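Local coordinates for 4-hydroxy-3-methylbut-2-enyl diphosphate reductase, apicoplast (Plasmodium falciparum, PDB 4N7B), which catalyses the last step of the DOXP/MEP route to isoprenoid precursors, reducing HMBPP to isopentenyl and dimethylallyl diphosphate with an iron-sulfur cluster, at residues S291-R300 and I311-N319; Q469-L480 and F494-Y505. All blocks are in the same frame, centred on the assembly; numbering follows the deposited sequence.

Overall arrangement
Along the chain the two contacts follow one another without overlap. Contact 1 comes first: the loop after strand 287-290 and the start of helix 297-305 meet the end of strand 309-312 and the start of helix 316-329, closing a beta-alpha-beta unit beside the iron-sulfur cluster. Much later, contact 2 joins the approach to, and first part of, strand 477-482 to the end of helix 488-499 and the loop after it, on one face of the five-stranded sheet that also holds strand 221-226. The contacts lie on opposite sides of the chain's centre, their centres about 39 Å apart. Contact 1 carries the cluster ligand Cys315 and His293, which probably binds substrate, whereas contact 2 lies away from both sites.

Contact 1 of 2, residues S291-R300 and I311-N319; sequences SAHGISPQIR and IDATCPLVN. With F3S (Fe3-s4 cluster), chain B.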
loop_
_atom_site.group_PDB
_atom_site.type_symbol
_atom_site.label_atom_id
_atom_site.label_comp_id
_atom_site.label_asym_id
_atom_site.label_seq_id
_atom_site.Cartn_x
_atom_site.Cartn_y
_atom_site.Cartn_z
ATOM N N SER A 291 0.385 11.728 3.130
ATOM C CA SER A 291 0.249 10.676 2.136
ATOM C C SER A 291 -0.688 9.560 2.592
ATOM O O SER A 291 -1.097 9.501 3.751
ATOM C CB SER A 291 1.616 10.069 1.824
ATOM O OG SER A 291 2.017 9.198 2.866
ATOM N N ALA A 292 -0.997 8.659 1.665
ATOM C CA ALA A 292 -1.892 7.539 1.920
ATOM C C ALA A 292 -1.419 6.632 3.037
ATOM O O ALA A 292 -2.233 5.970 3.680
ATOM C CB ALA A 292 -2.056 6.740 0.657
ATOM N N HIS A 293 -0.109 6.595 3.264
ATOM C CA HIS A 293 0.487 5.672 4.226
ATOM C C HIS A 293 0.314 6.145 5.658
ATOM O O HIS A 293 0.648 5.436 6.606
ATOM C CB HIS A 293 1.985 5.542 3.942
ATOM C CG HIS A 293 2.301 5.288 2.502
ATOM N ND1 HIS A 293 2.912 6.226 1.699
ATOM C CD2 HIS A 293 2.058 4.213 1.715
ATOM C CE1 HIS A 293 3.048 5.732 0.481
ATOM N NE2 HIS A 293 2.535 4.515 0.462
ATOM N N GLY A 294 -0.155 7.371 5.823
ATOM C CA GLY A 294 -0.344 7.901 7.150
ATOM C C GLY A 294 0.901 8.569 7.706
ATOM O O GLY A 294 1.982 8.552 7.105
ATOM N N ILE A 295 0.743 9.141 8.891
ATOM C CA ILE A 295 1.761 10.000 9.452
ATOM C C ILE A 295 1.802 9.854 10.968
ATOM O O ILE A 295 0.817 9.444 11.586
ATOM C CB ILE A 295 1.495 11.485 9.066
ATOM C CG1 ILE A 295 2.721 12.344 9.381
ATOM C CG2 ILE A 295 0.242 12.037 9.776
ATOM C CD1 ILE A 295 3.901 12.062 8.475
ATOM N N SER A 296 2.951 10.167 11.560
ATOM C CA SER A 296 3.082 10.174 13.011
ATOM C C SER A 296 2.340 11.390 13.586
ATOM O O SER A 296 2.378 12.477 13.006
ATOM C CB SER A 296 4.563 10.210 13.416
ATOM O OG SER A 296 5.267 9.088 12.907
ATOM N N PRO A 297 1.642 11.207 14.719
ATOM C CA PRO A 297 0.875 12.279 15.375
ATOM C C PRO A 297 1.737 13.501 15.668
ATOM O O PRO A 297 1.268 14.637 15.612
ATOM C CB PRO A 297 0.429 11.647 16.696
ATOM C CG PRO A 297 0.522 10.168 16.486
ATOM C CD PRO A 297 1.563 9.927 15.444
ATOM N N GLN A 298 2.999 13.249 15.986
ATOM C CA GLN A 298 3.950 14.299 16.343
ATOM C C GLN A 298 4.125 15.283 15.190
ATOM O O GLN A 298 4.224 16.490 15.396
ATOM C CB GLN A 298 5.297 13.671 16.698
ATOM C CG GLN A 298 5.273 12.796 17.954
ATOM C CD GLN A 298 4.768 11.378 17.704
ATOM O OE1 GLN A 298 4.358 11.038 16.600
ATOM N NE2 GLN A 298 4.795 10.547 18.739
ATOM N N ILE A 299 4.165 14.755 13.972
ATOM C CA ILE A 299 4.293 15.593 12.788
ATOM C C ILE A 299 3.136 16.581 12.724
ATOM O O ILE A 299 3.306 17.728 12.303
ATOM C CB ILE A 299 4.293 14.758 11.507
ATOM C CG1 ILE A 299 5.440 13.746 11.542
ATOM C CG2 ILE A 299 4.417 15.651 10.294
ATOM C CD1 ILE A 299 6.790 14.378 11.733
ATOM N N ARG A 300 1.961 16.135 13.153
ATOM C CA ARG A 300 0.770 16.972 13.100
ATOM C C ARG A 300 0.910 18.186 14.011
ATOM O O ARG A 300 0.710 19.321 13.578
ATOM C CB ARG A 300 -0.480 16.169 13.477
ATOM C CG ARG A 300 -0.783 15.058 12.511
ATOM C CD ARG A 300 -1.902 14.139 12.987
ATOM N NE ARG A 300 -2.942 14.090 11.966
ATOM C CZ ARG A 300 -3.215 13.046 11.195
ATOM N NH1 ARG A 300 -2.566 11.901 11.315
ATOM N NH2 ARG A 300 -4.172 13.151 10.298
ATOM N N ILE A 311 -4.120 18.714 5.141
ATOM C CA ILE A 311 -5.045 17.958 4.315
ATOM C C ILE A 311 -4.632 16.490 4.305
ATOM O O ILE A 311 -3.641 16.113 3.678
ATOM C CB ILE A 311 -5.106 18.516 2.896
ATOM C CG1 ILE A 311 -5.730 19.913 2.944
ATOM C CG2 ILE A 311 -5.916 17.581 1.999
ATOM C CD1 ILE A 311 -6.140 20.444 1.609
ATOM N N ASP A 312 -5.408 15.673 5.009
ATOM C CA ASP A 312 -4.983 14.329 5.362
ATOM C C ASP A 312 -5.519 13.276 4.400
ATOM O O ASP A 312 -6.690 12.912 4.466
ATOM C CB ASP A 312 -5.446 14.007 6.778
ATOM C CG ASP A 312 -4.878 12.704 7.294
ATOM O OD1 ASP A 312 -4.156 12.010 6.542
ATOM O OD2 ASP A 312 -5.168 12.360 8.454
ATOM N N ALA A 313 -4.644 12.761 3.535
ATOM C CA ALA A 313 -5.034 11.750 2.545
ATOM C C ALA A 313 -4.658 10.362 3.015
ATOM O O ALA A 313 -4.589 9.425 2.208
ATOM C CB ALA A 313 -4.383 12.037 1.180
ATOM N N THR A 314 -4.404 10.222 4.314
ATOM C CA THR A 314 -4.181 8.901 4.894
ATOM C C THR A 314 -5.318 8.025 4.415
ATOM O O THR A 314 -6.480 8.425 4.472
ATOM C CB THR A 314 -4.229 8.917 6.436
ATOM O OG1 THR A 314 -3.101 9.618 6.959
ATOM C CG2 THR A 314 -4.237 7.504 6.998
ATOM N N CYS A 315 -4.996 6.837 3.930
ATOM C CA CYS A 315 -6.019 5.859 3.602
ATOM C C CYS A 315 -6.872 5.496 4.825
ATOM O O CYS A 315 -6.335 5.199 5.889
ATOM C CB CYS A 315 -5.382 4.588 3.043
ATOM S SG CYS A 315 -6.665 3.384 2.624
ATOM N N PRO A 316 -8.205 5.504 4.674
ATOM C CA PRO A 316 -9.095 5.141 5.787
ATOM C C PRO A 316 -8.742 3.816 6.457
ATOM O O PRO A 316 -9.033 3.655 7.649
ATOM C CB PRO A 316 -10.466 5.057 5.123
ATOM C CG PRO A 316 -10.379 6.053 3.952
ATOM C CD PRO A 316 -8.945 5.954 3.481
ATOM N N LEU A 317 -8.145 2.882 5.716
ATOM C CA LEU A 317 -7.864 1.549 6.263
ATOM C C LEU A 317 -6.512 1.529 6.952
ATOM O O LEU A 317 -6.220 0.623 7.741
ATOM C CB LEU A 317 -7.949 0.461 5.173
ATOM C CG LEU A 317 -9.320 0.385 4.461
ATOM C CD1 LEU A 317 -9.274 -0.597 3.286
ATOM C CD2 LEU A 317 -10.424 -0.006 5.433
ATOM N N VAL A 318 -5.689 2.538 6.668
ATOM C CA VAL A 318 -4.506 2.799 7.490
ATOM C C VAL A 318 -4.966 3.534 8.752
ATOM O O VAL A 318 -4.566 3.186 9.862
ATOM C CB VAL A 318 -3.442 3.630 6.737
ATOM C CG1 VAL A 318 -2.389 4.164 7.695
ATOM C CG2 VAL A 318 -2.794 2.791 5.656
ATOM N N ASN A 319 -5.850 4.516 8.594
ATOM C CA ASN A 319 -6.371 5.218 9.756
ATOM C C ASN A 319 -7.042 4.235 10.707
ATOM O O ASN A 319 -6.993 4.396 11.926
ATOM C CB ASN A 319 -7.356 6.299 9.347
ATOM C CG ASN A 319 -7.905 7.057 10.535
ATOM O OD1 ASN A 319 -7.195 7.831 11.174
ATOM N ND2 ASN A 319 -9.182 6.855 10.825
HETATM FE FE1 F3S B . -4.636 0.927 -0.847
HETATM FE FE3 F3S B . -5.445 1.749 1.588
HETATM FE FE4 F3S B . -4.838 -0.822 1.094
HETATM S S1 F3S B . -3.927 2.666 0.283
HETATM S S2 F3S B . -3.281 -0.804 -0.496
HETATM S S3 F3S B . -6.494 0.373 0.247
HETATM S S4 F3S B . -4.396 0.319 2.921
HETATM O O HOH W 1 -2.178 9.205 9.580
#
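Ala292 and Cys315 are joined by a nearly straight backbone bond, Cys315 N to Ala292 O at 2.9 Å, in the tightly packed half. Next to it, Ala292 CA lies 3.3 Å from Ala313 O in a CA-H...O contact, and Thr314 CA faces Ser291 O in a second one. Ser291 to Gly294 form a type I turn, and Gly294 CA, which carries no side chain, packs 3.3 Å from Thr314 OG1. Val318 closes the other flank: CG1, anti to the backbone N (chi1 166°), reaches His293 O at 3.5 Å, while CG2 leans toward Ala292 O. Cys315 turns SG anti to its own N (chi1 -179°), where it binds iron FE3 of the [3Fe-4S] cluster at 2.3 Å, the form left when oxygen degrades the [4Fe-4S] cofactor, and accepts the capping bond from Leu317 N at the start of helix 316-329.

On the looser side Arg300 and Asp312 are partly exposed, whereas Ala292, Gly294, Thr314, Cys315 and Val318 are buried. Asp312 OD1 accepts twice from Thr314: from the backbone N, which comes from above the carboxylate plane and makes an Asx turn, and from OG1, on the syn lone pair at 2.6 Å. Thr314 OG1 then accepts from a water O 2.8 Å away, which in turn accepts from Ile295 N and Arg300 NH1. Arg300 NH2 and Asp312 OD2 are modelled too close together, so the details of their ion pair are doubtful.

His293, a substrate ligand by similarity, stacks on His260, and Arg236 of helix 232-247 donates to Thr314 O. The contact ties together the ends of the unit formed by strand 287-290, helix 297-305 and strand 309-312, with Val318 touching Glu345 of helix 344-350 and Ala292 touching Ala237 of helix 232-247.

Contact 2 of 2, residues Q469-L480 and F494-Y505; sequences QQILKNVNKIAL and FVNLLTNPPFNY
Strand 477-480 and helix 494-499 run nearly antiparallel, 173° between their directions, with axes 11.3 Å apart; side chains of both, and of the 3-10 segment, turn and loop flanking them, fill the space between. At the end nearest the turn of Leu472 to Val475, Tyr505 lays its ring across Ile478, whose CD1 sits over one face, 3.6 Å from the ring centroid, in a CH-pi contact. Its hydroxyl donates a very short hydrogen bond, Tyr505 OH to Val475 O at 2.5 Å, and Val475 CG2 packs against Tyr505 OH. This bond fixes where the hydroxyl end lies, and Ile478 CD1 probably restricts turning of the ring.

Phe503 is held from three directions. Leu472 CD1 lies over one face, 4.0 Å from the centroid and displaced toward the rim, Pro502 CG rests over the centre of the other, and Gln469 OE1 lies at the edge, 3.3 Å from Phe503 CZ, the Gln469 amide nearly perpendicular to the ring. Gln469 reaches this edge because its chain is extended beyond CG (chi2 174°). Leu472 CD1 also meets Leu498 CD2 at 3.7 Å. Farther along, Leu480 CD2 lodges against Val495 CG2 at 3.8 Å and near Phe494 CB.

Lys220 donates to Phe503 O and makes a cation-pi contact with Tyr505. Helix 488-499 packs along one face of the parallel sheet as the crossover helix of a beta-alpha-beta unit, strand 477-482, helix 488-499, strand 506-511, with strand 221-226 between its two strands. There Leu480 and Ile478 also touch strand 221-226, Phe494 touches strand 432-436 and Val495 touches strand 506-511.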
loop_
_atom_site.group_PDB
_atom_site.type_symbol
_atom_site.label_atom_id
_atom_site.label_comp_id
_atom_site.label_asym_id
_atom_site.label_seq_id
_atom_site.Cartn_x
_atom_site.Cartn_y
_atom_site.Cartn_z
ATOM N N GLN A 469 13.501 -8.779 -22.427
ATOM C CA GLN A 469 12.658 -9.617 -23.285
ATOM C C GLN A 469 13.193 -11.027 -23.499
ATOM O O GLN A 469 12.474 -11.909 -23.983
ATOM C CB GLN A 469 12.418 -8.909 -24.629
ATOM C CG GLN A 469 11.516 -7.675 -24.457
ATOM C CD GLN A 469 11.340 -6.840 -25.723
ATOM O OE1 GLN A 469 11.451 -7.341 -26.841
ATOM N NE2 GLN A 469 11.084 -5.553 -25.542
ATOM N N GLN A 470 14.440 -11.246 -23.110
ATOM C CA GLN A 470 15.056 -12.564 -23.234
ATOM C C GLN A 470 14.412 -13.551 -22.284
ATOM O O GLN A 470 14.457 -14.747 -22.528
ATOM C CB GLN A 470 16.559 -12.507 -22.938
ATOM C CG GLN A 470 17.405 -12.030 -24.110
ATOM C CD GLN A 470 17.159 -12.838 -25.388
ATOM O OE1 GLN A 470 17.452 -14.040 -25.448
ATOM N NE2 GLN A 470 16.613 -12.177 -26.413
ATOM N N ILE A 471 13.828 -13.067 -21.194
ATOM C CA ILE A 471 13.281 -13.981 -20.203
ATOM C C ILE A 471 11.953 -14.566 -20.654
ATOM O O ILE A 471 11.351 -15.345 -19.915
ATOM C CB ILE A 471 13.060 -13.315 -18.833
ATOM C CG1 ILE A 471 11.783 -12.480 -18.850
ATOM C CG2 ILE A 471 14.275 -12.486 -18.436
ATOM C CD1 ILE A 471 11.480 -11.821 -17.540
ATOM N N LEU A 472 11.483 -14.175 -21.840
ATOM C CA LEU A 472 10.221 -14.687 -22.375
ATOM C C LEU A 472 10.479 -15.893 -23.273
ATOM O O LEU A 472 9.547 -16.558 -23.726
ATOM C CB LEU A 472 9.515 -13.621 -23.187
ATOM C CG LEU A 472 9.124 -12.326 -22.480
ATOM C CD1 LEU A 472 8.706 -11.276 -23.519
ATOM C CD2 LEU A 472 8.012 -12.594 -21.500
ATOM N N LYS A 473 11.747 -16.169 -23.547
ATOM C CA LYS A 473 12.087 -17.336 -24.343
ATOM C C LYS A 473 11.668 -18.556 -23.525
ATOM O O LYS A 473 11.978 -18.649 -22.327
ATOM C CB LYS A 473 13.588 -17.371 -24.669
ATOM C CG LYS A 473 13.879 -17.797 -26.098
ATOM C CD LYS A 473 14.983 -18.855 -26.180
ATOM C CE LYS A 473 16.315 -18.270 -26.635
ATOM N NZ LYS A 473 17.350 -19.331 -26.804
ATOM N N ASN A 474 10.920 -19.464 -24.152
ATOM C CA ASN A 474 10.450 -20.675 -23.464
ATOM C C ASN A 474 9.325 -20.447 -22.442
ATOM O O ASN A 474 8.928 -21.387 -21.747
ATOM C CB ASN A 474 11.608 -21.413 -22.762
ATOM C CG ASN A 474 12.820 -21.624 -23.670
ATOM O OD1 ASN A 474 13.970 -21.525 -23.216
ATOM N ND2 ASN A 474 12.569 -21.923 -24.955
ATOM N N VAL A 475 8.798 -19.233 -22.318
ATOM C CA VAL A 475 7.592 -19.102 -21.514
ATOM C C VAL A 475 6.368 -18.916 -22.394
ATOM O O VAL A 475 6.296 -18.009 -23.235
ATOM C CB VAL A 475 7.695 -18.057 -20.362
ATOM C CG1 VAL A 475 9.144 -17.606 -20.146
ATOM C CG2 VAL A 475 6.765 -16.913 -20.573
ATOM N N ASN A 476 5.415 -19.819 -22.190
ATOM C CA ASN A 476 4.191 -19.871 -22.967
ATOM C C ASN A 476 3.009 -19.277 -22.233
ATOM O O ASN A 476 2.092 -18.769 -22.854
ATOM C CB ASN A 476 3.891 -21.322 -23.342
ATOM C CG ASN A 476 4.993 -21.935 -24.182
ATOM O OD1 ASN A 476 5.518 -21.301 -25.098
ATOM N ND2 ASN A 476 5.358 -23.166 -23.867
ATOM N N LYS A 477 3.013 -19.357 -20.911
ATOM C CA LYS A 477 1.918 -18.778 -20.145
ATOM C C LYS A 477 2.411 -17.794 -19.097
ATOM O O LYS A 477 3.248 -18.117 -18.256
ATOM C CB LYS A 477 1.081 -19.875 -19.499
ATOM C CG LYS A 477 0.663 -20.950 -20.494
ATOM C CD LYS A 477 -0.679 -21.546 -20.151
ATOM C CE LYS A 477 -0.850 -22.918 -20.791
ATOM N NZ LYS A 477 -0.393 -22.951 -22.214
ATOM N N ILE A 478 1.861 -16.592 -19.161
ATOM C CA ILE A 478 2.204 -15.504 -18.268
ATOM C C ILE A 478 0.993 -15.016 -17.467
ATOM O O ILE A 478 -0.098 -14.770 -18.007
ATOM C CB ILE A 478 2.738 -14.342 -19.078
ATOM C CG1 ILE A 478 4.009 -14.765 -19.782
ATOM C CG2 ILE A 478 2.949 -13.112 -18.209
ATOM C CD1 ILE A 478 4.464 -13.784 -20.832
ATOM N N ALA A 479 1.203 -14.876 -16.171
ATOM C CA ALA A 479 0.241 -14.270 -15.280
ATOM C C ALA A 479 0.625 -12.791 -15.173
ATOM O O ALA A 479 1.757 -12.477 -14.769
ATOM C CB ALA A 479 0.333 -14.938 -13.921
ATOM N N LEU A 480 -0.264 -11.874 -15.567
ATOM C CA LEU A 480 0.094 -10.454 -15.512
ATOM C C LEU A 480 -0.808 -9.700 -14.548
ATOM O O LEU A 480 -2.031 -9.721 -14.702
ATOM C CB LEU A 480 0.028 -9.821 -16.896
ATOM C CG LEU A 480 0.211 -8.307 -16.976
ATOM C CD1 LEU A 480 1.632 -7.883 -16.604
ATOM C CD2 LEU A 480 -0.134 -7.816 -18.382
ATOM N N PHE A 494 2.320 -3.414 -21.294
ATOM C CA PHE A 494 2.687 -4.823 -21.258
ATOM C C PHE A 494 1.736 -5.644 -22.125
ATOM O O PHE A 494 2.168 -6.467 -22.934
ATOM C CB PHE A 494 2.704 -5.362 -19.831
ATOM C CG PHE A 494 4.017 -5.130 -19.108
ATOM C CD1 PHE A 494 5.089 -5.992 -19.286
ATOM C CD2 PHE A 494 4.181 -4.034 -18.263
ATOM C CE1 PHE A 494 6.296 -5.776 -18.617
ATOM C CE2 PHE A 494 5.392 -3.815 -17.600
ATOM C CZ PHE A 494 6.438 -4.683 -17.783
ATOM N N VAL A 495 0.436 -5.417 -21.972
ATOM C CA VAL A 495 -0.527 -6.179 -22.753
ATOM C C VAL A 495 -0.242 -5.945 -24.230
ATOM O O VAL A 495 -0.216 -6.879 -25.022
ATOM C CB VAL A 495 -1.952 -5.760 -22.427
ATOM C CG1 VAL A 495 -2.926 -6.351 -23.437
ATOM C CG2 VAL A 495 -2.287 -6.166 -21.006
ATOM N N ASN A 496 0.001 -4.694 -24.597
ATOM C CA ASN A 496 0.241 -4.365 -25.993
ATOM C C ASN A 496 1.504 -5.046 -26.545
ATOM O O ASN A 496 1.490 -5.626 -27.625
ATOM C CB ASN A 496 0.305 -2.849 -26.170
ATOM C CG ASN A 496 0.825 -2.448 -27.534
ATOM O OD1 ASN A 496 0.080 -2.403 -28.512
ATOM N ND2 ASN A 496 2.122 -2.180 -27.610
ATOM N N LEU A 497 2.593 -4.991 -25.796
ATOM C CA LEU A 497 3.826 -5.629 -26.224
ATOM C C LEU A 497 3.645 -7.142 -26.366
ATOM O O LEU A 497 4.014 -7.715 -27.375
ATOM C CB LEU A 497 4.918 -5.335 -25.206
ATOM C CG LEU A 497 6.277 -5.996 -25.453
ATOM C CD1 LEU A 497 6.972 -5.330 -26.612
ATOM C CD2 LEU A 497 7.136 -5.976 -24.187
ATOM N N LEU A 498 3.068 -7.784 -25.356
ATOM C CA LEU A 498 3.034 -9.252 -25.302
ATOM C C LEU A 498 2.021 -9.938 -26.214
ATOM O O LEU A 498 2.259 -11.069 -26.631
ATOM C CB LEU A 498 2.813 -9.720 -23.857
ATOM C CG LEU A 498 3.980 -9.391 -22.897
ATOM C CD1 LEU A 498 3.617 -9.726 -21.472
ATOM C CD2 LEU A 498 5.250 -10.122 -23.294
ATOM N N THR A 499 0.895 -9.277 -26.508
ATOM C CA THR A 499 -0.174 -9.893 -27.314
ATOM C C THR A 499 -0.017 -9.633 -28.811
ATOM O O THR A 499 -0.728 -10.210 -29.634
ATOM C CB THR A 499 -1.566 -9.385 -26.884
ATOM O OG1 THR A 499 -1.674 -7.992 -27.180
ATOM C CG2 THR A 499 -1.768 -9.572 -25.391
ATOM N N ASN A 500 0.911 -8.754 -29.160
ATOM C CA ASN A 500 1.253 -8.499 -30.557
ATOM C C ASN A 500 2.588 -9.114 -30.986
ATOM O O ASN A 500 3.353 -9.577 -30.153
ATOM C CB ASN A 500 1.288 -6.997 -30.799
ATOM C CG ASN A 500 -0.083 -6.402 -30.813
ATOM O OD1 ASN A 500 -0.821 -6.564 -31.783
ATOM N ND2 ASN A 500 -0.465 -5.748 -29.720
ATOM N N PRO A 501 2.859 -9.129 -32.301
ATOM C CA PRO A 501 4.134 -9.647 -32.796
ATOM C C PRO A 501 5.272 -8.852 -32.180
ATOM O O PRO A 501 5.092 -7.661 -31.933
ATOM C CB PRO A 501 4.066 -9.388 -34.310
ATOM C CG PRO A 501 2.594 -9.203 -34.619
ATOM C CD PRO A 501 2.002 -8.608 -33.384
ATOM N N PRO A 502 6.424 -9.488 -31.948
ATOM C CA PRO A 502 6.725 -10.887 -32.275
ATOM C C PRO A 502 6.364 -11.914 -31.193
ATOM O O PRO A 502 6.753 -13.066 -31.328
ATOM C CB PRO A 502 8.240 -10.860 -32.432
ATOM C CG PRO A 502 8.678 -9.852 -31.396
ATOM C CD PRO A 502 7.602 -8.788 -31.403
ATOM N N PHE A 503 5.636 -11.529 -30.152
ATOM C CA PHE A 503 5.423 -12.431 -29.022
ATOM C C PHE A 503 4.129 -13.217 -29.131
ATOM O O PHE A 503 4.114 -14.423 -28.906
ATOM C CB PHE A 503 5.487 -11.634 -27.724
ATOM C CG PHE A 503 6.820 -10.968 -27.516
ATOM C CD1 PHE A 503 7.959 -11.728 -27.312
ATOM C CD2 PHE A 503 6.945 -9.593 -27.585
ATOM C CE1 PHE A 503 9.192 -11.128 -27.153
ATOM C CE2 PHE A 503 8.184 -8.989 -27.428
ATOM C CZ PHE A 503 9.301 -9.758 -27.210
ATOM N N ASN A 504 3.050 -12.532 -29.494
ATOM C CA ASN A 504 1.788 -13.183 -29.815
ATOM C C ASN A 504 1.233 -14.093 -28.722
ATOM O O ASN A 504 0.694 -15.152 -29.023
ATOM C CB ASN A 504 1.918 -13.969 -31.113
ATOM C CG ASN A 504 2.193 -13.081 -32.297
ATOM O OD1 ASN A 504 1.524 -12.063 -32.494
ATOM N ND2 ASN A 504 3.181 -13.458 -33.101
ATOM N N TYR A 505 1.341 -13.673 -27.463
ATOM C CA TYR A 505 0.613 -14.342 -26.401
ATOM C C TYR A 505 -0.875 -14.066 -26.619
ATOM O O TYR A 505 -1.267 -12.922 -26.846
ATOM C CB TYR A 505 1.052 -13.833 -25.021
ATOM C CG TYR A 505 2.469 -14.282 -24.618
ATOM C CD1 TYR A 505 3.590 -13.519 -24.940
ATOM C CD2 TYR A 505 2.670 -15.466 -23.938
ATOM C CE1 TYR A 505 4.884 -13.936 -24.600
ATOM C CE2 TYR A 505 3.966 -15.894 -23.592
ATOM C CZ TYR A 505 5.061 -15.124 -23.920
ATOM O OH TYR A 505 6.332 -15.544 -23.568
#